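PDB 4QAN: uncharacterized protein from Ruminococcus gnavus, which is of unknown function but has a cystatin-like fold, is a divergent member of the NTF2-like superfamily, and can bind magnesium. Local coordinates for residues E13-E18 with T206-F211; L35-K40 with D44-G49; T64-P69 with E288-L293; Y83-P88 with T269-F274; A92-A97 with L177-D182. All coordinates share one frame; numbering follows the deposited sequence. Where two conformers were deposited one is given.

Interaction 1 of 5, residues E13-E18 with T206-F211; sequences ESLQKE and TGANYF
Leu15 lies over one face of the Tyr210 ring in a CH-pi contact. Its CD2 is 3.9 Å from the centroid of the Tyr210 ring, 21° off the ring normal and displaced toward the rim. The other branch also touches, with Leu15 CD1 3.9 Å from Tyr210 CE2. Leu15 CG is 3.8 Å from Tyr210 OH, which places the leucine over the hydroxyl half of the ring. Tyr210 CG sits between its backbone N and carbonyl carbon (chi1 65°), and this turns the ring against Leu15.

A second apolar contact is made to Ala208. Leu15 CD2 meets Ala208 CB at 3.8 Å, so one methyl serves both partners. Both segments are loops. Residues 13-18 precede helix 27-39 and hold a type I beta turn from Ser14 to Lys17. Residues 206-211 belong to the connection from strand 187-188 to helix 221-234.

The polar ends look to a third loop. Tyr210 OH is hydrogen-bonded to Thr252 OG1, and Ser14 OG to Asp251 OD1. Ser14 CB is 4.2 Å from Tyr210 OH. With an alanine in place of Tyr210, Leu15 would probably lose the surface it lies on and Thr252 its phenolic partner.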
# COMPACT_ATOMS: atom_id res chain seq x y z
N GLU A 13 18.65 4.33 -7.21
CA GLU A 13 19.21 4.57 -8.55
C GLU A 13 18.12 4.74 -9.60
O GLU A 13 18.20 5.62 -10.44
CB GLU A 13 20.15 3.42 -8.97
CG GLU A 13 21.54 3.49 -8.35
CD GLU A 13 22.35 2.21 -8.54
OE1 GLU A 13 22.04 1.41 -9.46
OE2 GLU A 13 23.31 2.00 -7.76
N SER A 14 17.09 3.90 -9.55
CA SER A 14 15.99 4.02 -10.51
C SER A 14 15.19 5.30 -10.27
O SER A 14 14.80 5.99 -11.22
CB SER A 14 15.08 2.80 -10.46
OG SER A 14 15.80 1.65 -10.84
N LEU A 15 14.95 5.64 -9.01
CA LEU A 15 14.23 6.89 -8.71
C LEU A 15 15.00 8.13 -9.11
O LEU A 15 14.39 9.15 -9.35
CB LEU A 15 13.85 6.97 -7.25
CG LEU A 15 12.61 6.13 -6.96
CD1 LEU A 15 12.52 5.87 -5.47
CD2 LEU A 15 11.35 6.79 -7.52
N GLN A 16 16.33 8.06 -9.19
CA GLN A 16 17.14 9.16 -9.71
C GLN A 16 17.06 9.31 -11.23
O GLN A 16 17.51 10.33 -11.76
CB GLN A 16 18.62 8.98 -9.35
CG GLN A 16 18.92 9.00 -7.87
CD GLN A 16 20.30 8.44 -7.56
OE1 GLN A 16 21.26 8.74 -8.26
NE2 GLN A 16 20.39 7.62 -6.51
N LYS A 17 16.54 8.30 -11.93
CA LYS A 17 16.48 8.35 -13.41
C LYS A 17 15.45 9.36 -13.89
O LYS A 17 14.39 9.50 -13.29
CB LYS A 17 16.13 6.98 -14.00
CG LYS A 17 17.24 5.95 -13.95
CD LYS A 17 16.74 4.60 -14.42
CE LYS A 17 17.88 3.61 -14.57
NZ LYS A 17 17.38 2.22 -14.72
N GLU A 18 15.76 10.03 -14.99
CA GLU A 18 14.91 11.06 -15.59
C GLU A 18 13.68 10.45 -16.28
O GLU A 18 13.78 9.41 -16.94
CB GLU A 18 15.72 11.86 -16.62
CG GLU A 18 15.26 13.30 -16.82
CD GLU A 18 15.34 14.14 -15.54
OE1 GLU A 18 16.31 13.98 -14.75
OE2 GLU A 18 14.43 14.96 -15.33
N THR A 206 7.97 7.68 -17.42
CA THR A 206 7.14 8.80 -17.05
C THR A 206 7.39 9.05 -15.56
O THR A 206 8.29 8.44 -14.97
CB THR A 206 5.65 8.52 -17.37
OG1 THR A 206 4.92 9.75 -17.46
CG2 THR A 206 5.01 7.58 -16.30
N GLY A 207 6.62 9.93 -14.94
CA GLY A 207 7.00 10.47 -13.65
C GLY A 207 7.10 9.48 -12.52
O GLY A 207 6.36 8.49 -12.49
N ALA A 208 8.01 9.75 -11.59
CA ALA A 208 8.17 8.93 -10.40
C ALA A 208 6.95 9.11 -9.51
O ALA A 208 6.48 10.22 -9.33
CB ALA A 208 9.44 9.32 -9.66
N ASN A 209 6.46 8.03 -8.93
CA ASN A 209 5.22 8.08 -8.15
C ASN A 209 5.16 7.07 -7.03
O ASN A 209 4.08 6.63 -6.66
CB ASN A 209 4.06 7.82 -9.10
CG ASN A 209 4.14 6.45 -9.75
OD1 ASN A 209 5.22 5.85 -9.80
ND2 ASN A 209 3.02 5.96 -10.24
N TYR A 210 6.33 6.66 -6.53
CA TYR A 210 6.42 5.76 -5.38
C TYR A 210 7.62 6.16 -4.53
O TYR A 210 8.47 6.93 -4.98
CB TYR A 210 6.55 4.31 -5.86
CG TYR A 210 7.82 3.98 -6.62
CD1 TYR A 210 7.93 4.23 -7.98
CD2 TYR A 210 8.90 3.39 -5.98
CE1 TYR A 210 9.10 3.92 -8.68
CE2 TYR A 210 10.06 3.09 -6.66
CZ TYR A 210 10.15 3.36 -8.01
OH TYR A 210 11.30 3.04 -8.67
N PHE A 211 7.72 5.64 -3.32
CA PHE A 211 8.85 5.93 -2.46
C PHE A 211 9.31 4.66 -1.74
O PHE A 211 8.53 3.73 -1.53
CB PHE A 211 8.47 7.01 -1.44
CG PHE A 211 7.52 6.53 -0.39
CD1 PHE A 211 6.15 6.60 -0.59
CD2 PHE A 211 7.98 5.97 0.79
CE1 PHE A 211 5.27 6.14 0.37
CE2 PHE A 211 7.11 5.53 1.75
CZ PHE A 211 5.74 5.60 1.54

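Interaction 2 of 5, residues L35-K40 with D44-G49; sequences LSALKK and DMALRG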
# COMPACT_ATOMS: atom_id res chain seq x y z
N LEU A 35 2.92 -2.51 -21.16
CA LEU A 35 3.33 -3.73 -21.83
C LEU A 35 4.85 -3.79 -22.05
O LEU A 35 5.48 -4.83 -21.83
CB LEU A 35 2.61 -3.87 -23.16
CG LEU A 35 1.11 -4.16 -23.05
CD1 LEU A 35 0.45 -3.98 -24.41
CD2 LEU A 35 0.86 -5.56 -22.52
N SER A 36 5.43 -2.67 -22.48
CA SER A 36 6.89 -2.56 -22.58
C SER A 36 7.60 -2.83 -21.25
O SER A 36 8.59 -3.56 -21.20
CB SER A 36 7.29 -1.17 -23.05
OG SER A 36 8.69 -1.02 -22.93
N ALA A 37 7.10 -2.21 -20.19
CA ALA A 37 7.66 -2.41 -18.86
C ALA A 37 7.74 -3.90 -18.56
O ALA A 37 8.80 -4.39 -18.17
CB ALA A 37 6.84 -1.70 -17.81
N LEU A 38 6.62 -4.60 -18.76
CA LEU A 38 6.55 -6.04 -18.54
C LEU A 38 7.52 -6.79 -19.44
O LEU A 38 8.16 -7.74 -19.01
CB LEU A 38 5.13 -6.56 -18.77
CG LEU A 38 4.10 -6.12 -17.72
CD1 LEU A 38 2.70 -6.10 -18.29
CD2 LEU A 38 4.15 -7.03 -16.50
N LYS A 39 7.62 -6.36 -20.68
CA LYS A 39 8.54 -6.99 -21.63
C LYS A 39 9.98 -6.89 -21.13
O LYS A 39 10.74 -7.85 -21.24
CB LYS A 39 8.42 -6.32 -23.00
CG LYS A 39 9.21 -7.00 -24.11
CD LYS A 39 9.09 -6.19 -25.40
CE LYS A 39 9.78 -6.87 -26.56
NZ LYS A 39 9.18 -8.21 -26.82
N LYS A 40 10.34 -5.73 -20.58
CA LYS A 40 11.70 -5.45 -20.13
C LYS A 40 11.89 -5.81 -18.67
O LYS A 40 12.91 -5.46 -18.08
CB LYS A 40 12.03 -3.97 -20.31
CG LYS A 40 11.85 -3.44 -21.71
CD LYS A 40 11.94 -1.92 -21.71
CE LYS A 40 12.34 -1.39 -23.07
NZ LYS A 40 11.18 -1.27 -23.99
N ASP A 44 10.48 -0.51 -12.00
CA ASP A 44 10.46 0.93 -11.82
C ASP A 44 9.58 1.57 -12.88
O ASP A 44 8.65 2.33 -12.56
CB ASP A 44 11.88 1.49 -11.89
CG ASP A 44 11.90 3.00 -11.84
OD1 ASP A 44 11.70 3.55 -10.74
OD2 ASP A 44 12.10 3.63 -12.91
N MSE A 45 9.86 1.23 -14.15
CA MSE A 45 9.09 1.72 -15.29
C MSE A 45 7.61 1.44 -15.12
O MSE A 45 6.80 2.34 -15.30
CB MSE A 45 9.66 1.09 -16.56
CG MSE A 45 9.05 1.70 -17.80
SE MSE A 45 9.67 0.71 -19.37
CE MSE A 45 8.50 1.64 -20.65
N ALA A 46 7.28 0.21 -14.75
CA ALA A 46 5.90 -0.25 -14.56
C ALA A 46 5.13 0.57 -13.54
O ALA A 46 4.01 0.99 -13.80
CB ALA A 46 5.87 -1.72 -14.14
N LEU A 47 5.74 0.77 -12.37
CA LEU A 47 5.13 1.55 -11.30
C LEU A 47 4.70 2.94 -11.73
O LEU A 47 3.61 3.39 -11.39
CB LEU A 47 6.09 1.66 -10.11
CG LEU A 47 6.19 0.34 -9.31
CD1 LEU A 47 7.28 0.43 -8.26
CD2 LEU A 47 4.86 0.02 -8.67
N ARG A 48 5.57 3.61 -12.48
CA ARG A 48 5.30 4.96 -12.95
C ARG A 48 4.07 5.04 -13.87
O ARG A 48 3.44 6.10 -13.97
CB ARG A 48 6.53 5.49 -13.68
CG ARG A 48 7.75 5.62 -12.77
CD ARG A 48 9.05 5.45 -13.54
NE ARG A 48 10.22 5.70 -12.70
CZ ARG A 48 10.90 6.84 -12.65
NH1 ARG A 48 10.55 7.90 -13.38
NH2 ARG A 48 11.96 6.93 -11.85
N GLY A 49 3.74 3.93 -14.53
CA GLY A 49 2.56 3.85 -15.37
C GLY A 49 1.26 3.52 -14.67
O GLY A 49 0.20 3.52 -15.30
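Selenomethionine Met45 reaches across Ala37 to Ser36. Its CG is anti to the backbone N (chi1 -172°) and the rest of the chain is extended. This carries SE to 3.7 Å from Ala37 CA and CE to 3.5 Å from Ser36 OG. The Lys40 chain runs at a slant to that of Met45, with Lys40 CD 4.2 Å from Met45 SE.

The two alanines face each other. Ala37 CB is 3.8 Å from Ala46 CB and 3.6 Å from Ala46 N. These small residues suit the close approach of the helices, whose short axes come within 8.4 Å, with 162° between their N-to-C directions. The motif is an antiparallel helical hairpin.

Lys40 NZ donates to Ser36 OG at 2.7 Å, and both are hydrogen-bonded to Pro202 O. An alanine at Ser36 is likely to leave Lys40 with one partner fewer and a gap beside Met45 CE. Across the helices the contact is van der Waals, mostly apolar. The Ser36 hydroxyl spends its hydrogen bonds on Lys40 and Pro202.

Interaction 3 of 5, residues T64-P69 with E288-L293; sequences TAEELP and EQLNKL
Leu290 carries most of this contact, setting both of its methyl groups against helix 61-67. Its CB points toward that helix, and CG is anti to the carbonyl carbon (chi1 -71°). Leu290 CD2 meets Ala65 CB at 4.1 Å. Leu290 CD1 is 4.2 Å from the same Ala65 CB and comes to 3.7 Å from Glu66 CG.

Ala65 presents its methyl directly to the leucine fork. The small side chain lets Leu290 lie near the helix surface, although the backbones stay apart, with 8.0 Å between Ala65 CA and Leu290 CA. Ala65 also touches Leu282, and Leu290 touches Val62 on helix 61-67.

Glu66 takes part through the aliphatic section of its chain. From CG the extended chain leads the carboxylate away from Leu290.

Helix 61-67 precedes the antiparallel sheet that starts at strand 116-122, and helix 287-296 precedes the second sheet, from strand 305-314. The contact therefore joins helices from the two halves of the chain. Across the two segments it is wholly apolar, so shape rather than directed bonding sets the fit. The glutamate contributes methylene surface at the edge, and its charge has a long, weak partner in Lys63 of the same helix.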
# COMPACT_ATOMS: atom_id res chain seq x y z
N THR A 64 -16.68 2.74 -3.94
CA THR A 64 -15.76 1.61 -3.99
C THR A 64 -16.19 0.51 -3.02
O THR A 64 -16.14 -0.67 -3.35
CB THR A 64 -14.32 2.06 -3.72
OG1 THR A 64 -13.91 3.00 -4.72
CG2 THR A 64 -13.38 0.90 -3.74
N ALA A 65 -16.64 0.90 -1.84
CA ALA A 65 -17.09 -0.08 -0.85
C ALA A 65 -18.34 -0.83 -1.32
O ALA A 65 -18.49 -2.03 -1.07
CB ALA A 65 -17.35 0.60 0.49
N GLU A 66 -19.22 -0.13 -2.01
CA GLU A 66 -20.42 -0.74 -2.57
C GLU A 66 -20.08 -1.78 -3.66
O GLU A 66 -20.70 -2.83 -3.74
CB GLU A 66 -21.38 0.34 -3.08
CG GLU A 66 -21.98 1.16 -1.93
CD GLU A 66 -22.87 2.31 -2.38
OE1 GLU A 66 -22.63 2.88 -3.45
OE2 GLU A 66 -23.81 2.64 -1.63
N GLU A 67 -19.06 -1.49 -4.45
CA GLU A 67 -18.55 -2.43 -5.45
C GLU A 67 -17.82 -3.66 -4.85
O GLU A 67 -17.79 -4.73 -5.48
CB GLU A 67 -17.62 -1.67 -6.41
CG GLU A 67 -16.76 -2.53 -7.34
CD GLU A 67 -17.55 -3.31 -8.39
OE1 GLU A 67 -18.77 -3.05 -8.56
OE2 GLU A 67 -16.93 -4.16 -9.07
N LEU A 68 -17.26 -3.54 -3.64
CA LEU A 68 -16.50 -4.64 -3.03
C LEU A 68 -17.00 -5.03 -1.64
O LEU A 68 -16.25 -4.99 -0.67
CB LEU A 68 -15.02 -4.25 -2.94
CG LEU A 68 -14.39 -3.63 -4.19
CD1 LEU A 68 -13.02 -3.07 -3.86
CD2 LEU A 68 -14.29 -4.65 -5.31
N PRO A 69 -18.27 -5.45 -1.54
CA PRO A 69 -18.92 -5.61 -0.22
C PRO A 69 -18.31 -6.70 0.68
O PRO A 69 -18.45 -6.63 1.90
CB PRO A 69 -20.36 -5.95 -0.59
CG PRO A 69 -20.26 -6.62 -1.92
CD PRO A 69 -19.14 -5.91 -2.64
N GLU A 288 -25.51 5.85 3.79
CA GLU A 288 -25.45 6.66 5.00
C GLU A 288 -24.50 6.03 6.01
O GLU A 288 -23.65 6.72 6.58
CB GLU A 288 -26.84 6.79 5.61
CG GLU A 288 -26.95 7.82 6.72
CD GLU A 288 -27.72 7.29 7.91
OE1 GLU A 288 -27.14 6.48 8.66
OE2 GLU A 288 -28.90 7.68 8.08
N GLN A 289 -24.64 4.73 6.24
CA GLN A 289 -23.82 4.02 7.24
C GLN A 289 -22.36 3.97 6.82
O GLN A 289 -21.47 4.00 7.68
CB GLN A 289 -24.30 2.59 7.44
CG GLN A 289 -25.71 2.46 7.95
CD GLN A 289 -26.25 1.08 7.67
OE1 GLN A 289 -27.04 0.88 6.75
NE2 GLN A 289 -25.80 0.10 8.44
N LEU A 290 -22.13 3.86 5.52
CA LEU A 290 -20.78 3.96 4.97
C LEU A 290 -20.18 5.34 5.23
O LEU A 290 -19.01 5.46 5.59
CB LEU A 290 -20.77 3.63 3.48
CG LEU A 290 -21.01 2.15 3.13
CD1 LEU A 290 -21.14 1.99 1.62
CD2 LEU A 290 -19.90 1.26 3.66
N ASN A 291 -20.99 6.38 5.07
CA ASN A 291 -20.54 7.72 5.42
C ASN A 291 -20.19 7.86 6.89
O ASN A 291 -19.18 8.48 7.22
CB ASN A 291 -21.56 8.78 4.98
CG ASN A 291 -21.32 9.27 3.56
OD1 ASN A 291 -20.18 9.52 3.17
ND2 ASN A 291 -22.39 9.39 2.80
N LYS A 292 -20.98 7.27 7.78
CA LYS A 292 -20.62 7.29 9.21
C LYS A 292 -19.26 6.63 9.42
O LYS A 292 -18.42 7.16 10.16
CB LYS A 292 -21.68 6.61 10.08
CG LYS A 292 -22.81 7.55 10.54
CD LYS A 292 -23.70 7.98 9.38
CE LYS A 292 -24.75 9.02 9.76
NZ LYS A 292 -25.82 8.44 10.62
N LEU A 293 -19.03 5.49 8.77
CA LEU A 293 -17.77 4.77 8.93
C LEU A 293 -16.62 5.62 8.39
O LEU A 293 -15.57 5.71 9.01
CB LEU A 293 -17.83 3.40 8.25
CG LEU A 293 -16.51 2.63 8.12
CD1 LEU A 293 -15.93 2.37 9.50
CD2 LEU A 293 -16.70 1.33 7.35

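Interaction 4 of 5, residues Y83-P88 with T269-F274; sequences YSYYFP and TMLYGF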
# COMPACT_ATOMS: atom_id res chain seq x y z
N TYR A 83 -8.76 11.90 3.92
CA TYR A 83 -7.86 12.45 4.92
C TYR A 83 -6.43 12.31 4.45
O TYR A 83 -5.86 11.22 4.50
CB TYR A 83 -8.06 11.72 6.24
CG TYR A 83 -9.49 11.61 6.66
CD1 TYR A 83 -10.18 12.72 7.14
CD2 TYR A 83 -10.18 10.40 6.59
CE1 TYR A 83 -11.51 12.64 7.54
CE2 TYR A 83 -11.52 10.30 6.98
CZ TYR A 83 -12.17 11.42 7.45
OH TYR A 83 -13.49 11.35 7.85
N SER A 84 -5.83 13.40 3.98
CA SER A 84 -4.49 13.33 3.39
C SER A 84 -3.41 12.81 4.37
O SER A 84 -2.41 12.25 3.93
CB SER A 84 -4.10 14.65 2.72
OG SER A 84 -4.15 15.72 3.63
N TYR A 85 -3.63 12.97 5.68
CA TYR A 85 -2.83 12.31 6.73
C TYR A 85 -2.38 10.88 6.37
O TYR A 85 -1.25 10.50 6.63
CB TYR A 85 -3.65 12.27 8.02
CG TYR A 85 -3.01 11.54 9.19
CD1 TYR A 85 -3.11 10.16 9.33
CD2 TYR A 85 -2.33 12.24 10.17
CE1 TYR A 85 -2.54 9.50 10.42
CE2 TYR A 85 -1.76 11.60 11.25
CZ TYR A 85 -1.85 10.24 11.38
OH TYR A 85 -1.26 9.61 12.46
N TYR A 86 -3.27 10.09 5.78
CA TYR A 86 -2.98 8.69 5.48
C TYR A 86 -2.06 8.41 4.29
O TYR A 86 -1.71 7.24 4.05
CB TYR A 86 -4.29 7.94 5.27
CG TYR A 86 -5.11 7.75 6.53
CD1 TYR A 86 -4.61 7.04 7.60
CD2 TYR A 86 -6.41 8.25 6.62
CE1 TYR A 86 -5.36 6.84 8.74
CE2 TYR A 86 -7.17 8.03 7.76
CZ TYR A 86 -6.63 7.33 8.81
OH TYR A 86 -7.37 7.12 9.96
N PHE A 87 -1.65 9.45 3.56
CA PHE A 87 -1.06 9.27 2.23
C PHE A 87 0.07 8.25 2.18
O PHE A 87 0.05 7.34 1.36
CB PHE A 87 -0.62 10.63 1.62
CG PHE A 87 0.09 10.49 0.29
CD1 PHE A 87 -0.62 10.50 -0.91
CD2 PHE A 87 1.48 10.34 0.23
CE1 PHE A 87 0.04 10.35 -2.13
CE2 PHE A 87 2.14 10.21 -0.99
CZ PHE A 87 1.42 10.21 -2.17
N PRO A 88 1.08 8.38 3.05
CA PRO A 88 2.14 7.38 2.91
C PRO A 88 1.67 5.92 3.09
O PRO A 88 2.25 5.01 2.48
CB PRO A 88 3.13 7.77 4.01
CG PRO A 88 2.86 9.24 4.26
CD PRO A 88 1.38 9.38 4.08
N THR A 269 -3.57 -0.80 10.59
CA THR A 269 -4.37 -1.67 11.38
C THR A 269 -4.36 -1.21 12.84
O THR A 269 -5.40 -1.23 13.51
CB THR A 269 -3.88 -3.12 11.19
OG1 THR A 269 -4.09 -3.48 9.82
CG2 THR A 269 -4.63 -4.08 12.10
N MSE A 270 -3.20 -0.77 13.30
CA MSE A 270 -3.04 -0.26 14.66
C MSE A 270 -3.87 1.00 14.82
O MSE A 270 -4.62 1.12 15.78
CB MSE A 270 -1.56 -0.02 14.96
CG MSE A 270 -1.43 0.54 16.37
SE MSE A 270 0.41 0.90 16.93
CE MSE A 270 0.62 2.66 16.06
N LEU A 271 -3.75 1.94 13.89
CA LEU A 271 -4.55 3.16 13.97
C LEU A 271 -6.05 2.85 13.97
O LEU A 271 -6.82 3.48 14.71
CB LEU A 271 -4.21 4.11 12.81
CG LEU A 271 -2.74 4.50 12.65
CD1 LEU A 271 -2.57 5.35 11.42
CD2 LEU A 271 -2.19 5.21 13.88
N TYR A 272 -6.47 1.88 13.15
CA TYR A 272 -7.89 1.51 13.09
C TYR A 272 -8.31 0.95 14.45
O TYR A 272 -9.46 1.14 14.88
CB TYR A 272 -8.15 0.49 11.97
CG TYR A 272 -8.18 1.05 10.55
CD1 TYR A 272 -7.77 2.36 10.25
CD2 TYR A 272 -8.63 0.26 9.50
CE1 TYR A 272 -7.81 2.84 8.95
CE2 TYR A 272 -8.66 0.73 8.20
CZ TYR A 272 -8.25 2.01 7.93
OH TYR A 272 -8.30 2.45 6.64
N GLY A 273 -7.39 0.30 15.14
CA GLY A 273 -7.66 -0.21 16.49
C GLY A 273 -8.02 0.91 17.47
O GLY A 273 -8.96 0.77 18.26
N PHE A 274 -7.27 2.01 17.43
CA PHE A 274 -7.54 3.17 18.30
C PHE A 274 -8.82 3.88 17.85
O PHE A 274 -9.56 4.41 18.66
CB PHE A 274 -6.38 4.17 18.31
CG PHE A 274 -5.12 3.64 18.93
CD1 PHE A 274 -5.07 3.33 20.28
CD2 PHE A 274 -3.95 3.51 18.18
CE1 PHE A 274 -3.91 2.86 20.85
CE2 PHE A 274 -2.78 3.04 18.76
CZ PHE A 274 -2.76 2.72 20.10
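Leu271 CD1 enters the angle between two tyrosine rings, Tyr85 and Tyr86. The closer approach is to Tyr86, with CE1 of that ring 4.1 Å from Leu271 CD1. The methyl lies near the ring plane, so it meets an edge and not a face. It meets the edge of Tyr85 in the same way, at 4.3 Å from Tyr85 CE1. The two tyrosines are themselves turned against each other. Tyr85 CD1 stands 3.9 Å above the plane of the Tyr86 ring, toward its rim, while Tyr86 CD1 lies in the plane of the Tyr85 ring. Tyr85 CG is anti to the backbone N (chi1 176°) and Tyr86 CG anti to the carbonyl carbon (chi1 -70°), yet both rings reach the same leucine.

The fold here joins the start of one long helix to the last part of another. Residues 84-86 form a 3-10 segment that leads into helix 87-108. Leu271 lies on helix 254-275 and also touches Ile232 of helix 221-234.

The Tyr272 end is loose but buried. Tyr86 OH comes to 4.4 Å from Tyr272 CE1, at the edge of the Tyr272 ring, and this is packing alone. The hydroxyl is instead hydrogen-bonded to Leu297 O. Solvent comes near on the Tyr85 side, where that ring is partly exposed. Its OH is hydrogen-bonded to Ile232 O, so the ring is tethered to helix 221-234.

Interaction 5 of 5, residues A92-A97 with L177-D182; sequences AEMTKA and LLYETD
Met94, a selenomethionine, sends its methyl end into the fork formed by Leu178 and Tyr179. CB leaves the helix to one side of the loop, and CG is anti to the carbonyl carbon (chi1 -75°). Neither CB nor CG makes a close contact with the loop. SE is the first atom to do so, 4.1 Å from Tyr179 OH. The chain then bends (chi3 82°), and the bend turns CE to the loop. Met94 CE is 3.6 Å from Tyr179 OH and 3.8 Å from Leu178 CD2.

Leu178 CD2 also meets Ala97 CB at 4.2 Å, one helical turn beyond Met94. This methyl therefore bridges two positions on the same helix face. Leu178 CB lies over the centre of the Tyr179 ring, 4.2 Å above its plane.

The loop has a type I beta turn from Leu177 to Glu180. Leu177 N donates to Glu180 OE2 at 3.1 Å, nearly straight at 177°, from above the carboxylate plane. Glu180 OE2 also forms a salt bridge with Arg128.

Helix 52-58 adds a third wall, where Thr55 touches both Met94 and Tyr179. The contact thus sets the first half of helix 87-108 against the loop that runs from strand 167-172 to strand 187-188.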
# COMPACT_ATOMS: atom_id res chain seq x y z
N ALA A 92 2.01 3.32 -0.10
CA ALA A 92 2.80 2.12 0.13
C ALA A 92 2.01 0.85 -0.07
O ALA A 92 2.54 -0.10 -0.65
CB ALA A 92 3.42 2.15 1.52
N GLU A 93 0.77 0.79 0.38
CA GLU A 93 -0.02 -0.41 0.14
C GLU A 93 -0.32 -0.58 -1.33
O GLU A 93 -0.24 -1.67 -1.85
CB GLU A 93 -1.30 -0.43 0.96
CG GLU A 93 -1.08 -0.71 2.43
CD GLU A 93 -2.30 -1.32 3.07
OE1 GLU A 93 -2.58 -2.48 2.75
OE2 GLU A 93 -2.97 -0.65 3.89
N MSE A 94 -0.68 0.50 -2.00
CA MSE A 94 -1.02 0.43 -3.42
C MSE A 94 0.16 -0.04 -4.21
O MSE A 94 0.03 -0.92 -5.05
CB MSE A 94 -1.48 1.79 -3.91
CG MSE A 94 -2.89 2.09 -3.41
SE MSE A 94 -3.55 3.68 -4.35
CE MSE A 94 -4.09 2.67 -5.95
N THR A 95 1.33 0.51 -3.90
CA THR A 95 2.59 0.11 -4.53
C THR A 95 2.84 -1.40 -4.39
O THR A 95 3.12 -2.08 -5.36
CB THR A 95 3.76 0.96 -3.98
OG1 THR A 95 3.48 2.34 -4.17
CG2 THR A 95 5.06 0.66 -4.70
N LYS A 96 2.65 -1.95 -3.19
CA LYS A 96 2.74 -3.40 -3.01
C LYS A 96 1.75 -4.16 -3.90
O LYS A 96 2.12 -5.14 -4.55
CB LYS A 96 2.51 -3.77 -1.55
CG LYS A 96 2.42 -5.27 -1.26
CD LYS A 96 1.91 -5.43 0.15
CE LYS A 96 2.20 -6.80 0.72
NZ LYS A 96 1.31 -7.84 0.14
N ALA A 97 0.50 -3.69 -3.96
CA ALA A 97 -0.53 -4.36 -4.74
C ALA A 97 -0.15 -4.38 -6.21
O ALA A 97 -0.31 -5.41 -6.87
CB ALA A 97 -1.90 -3.71 -4.54
N LEU A 177 -11.40 -3.56 -10.55
CA LEU A 177 -10.66 -2.72 -9.62
C LEU A 177 -9.43 -3.45 -9.13
O LEU A 177 -9.43 -4.67 -8.95
CB LEU A 177 -11.53 -2.36 -8.41
CG LEU A 177 -12.73 -1.44 -8.59
CD1 LEU A 177 -13.35 -1.13 -7.23
CD2 LEU A 177 -12.38 -0.13 -9.30
N LEU A 178 -8.38 -2.67 -8.88
CA LEU A 178 -7.14 -3.16 -8.27
C LEU A 178 -7.38 -4.07 -7.05
O LEU A 178 -6.65 -5.03 -6.85
CB LEU A 178 -6.27 -1.98 -7.85
CG LEU A 178 -4.90 -2.28 -7.25
CD1 LEU A 178 -4.02 -3.03 -8.23
CD2 LEU A 178 -4.22 -1.00 -6.78
N TYR A 179 -8.41 -3.79 -6.25
CA TYR A 179 -8.56 -4.51 -4.99
C TYR A 179 -9.43 -5.75 -5.09
O TYR A 179 -9.64 -6.43 -4.08
CB TYR A 179 -9.09 -3.58 -3.90
CG TYR A 179 -8.56 -2.17 -4.00
CD1 TYR A 179 -7.23 -1.88 -3.72
CD2 TYR A 179 -9.38 -1.14 -4.43
CE1 TYR A 179 -6.75 -0.59 -3.84
CE2 TYR A 179 -8.90 0.14 -4.55
CZ TYR A 179 -7.60 0.41 -4.26
OH TYR A 179 -7.17 1.70 -4.41
N GLU A 180 -9.93 -6.08 -6.27
CA GLU A 180 -10.73 -7.29 -6.41
C GLU A 180 -9.83 -8.51 -6.31
O GLU A 180 -8.67 -8.47 -6.69
CB GLU A 180 -11.50 -7.30 -7.72
CG GLU A 180 -12.61 -6.27 -7.78
CD GLU A 180 -13.37 -6.31 -9.08
OE1 GLU A 180 -13.55 -7.43 -9.62
OE2 GLU A 180 -13.80 -5.23 -9.55
N THR A 181 -10.39 -9.59 -5.77
CA THR A 181 -9.63 -10.80 -5.51
C THR A 181 -10.04 -11.91 -6.46
O THR A 181 -11.17 -11.92 -6.97
CB THR A 181 -9.85 -11.29 -4.07
OG1 THR A 181 -11.20 -11.76 -3.93
CG2 THR A 181 -9.61 -10.16 -3.08
N ASP A 182 -9.12 -12.85 -6.68
CA ASP A 182 -9.36 -14.03 -7.50
C ASP A 182 -9.71 -13.64 -8.93
O ASP A 182 -10.68 -14.14 -9.50
CB ASP A 182 -10.48 -14.92 -6.90
CG ASP A 182 -10.26 -15.23 -5.42
OD1 ASP A 182 -9.09 -15.26 -4.98
OD2 ASP A 182 -11.26 -15.44 -4.70

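How the interactions relate
From the N terminus, residues 13-18 open interaction 1. Interaction 2 closes at once, as a local hairpin of helices 27-39 and 43-48. Residues 64-69, 83-88 and 92-97 then open interactions 3, 4 and 5. Of these, interaction 5 closes first, at 177-182; interaction 1 follows at 206-211, 4 at 269-274 and 3 at 288-293. Interactions 2 and 5 fall within the span of 1, whereas 3 and 4 cross it. Interaction 5 lies within 4, and 4 within 3. Interactions 2 and 5 stay in the first half of the chain. Interactions 3 and 4 join that half to helices 254-275 and 287-296, which lead into the second sheet. Arg48 and Thr206 link 1 and 2 directly.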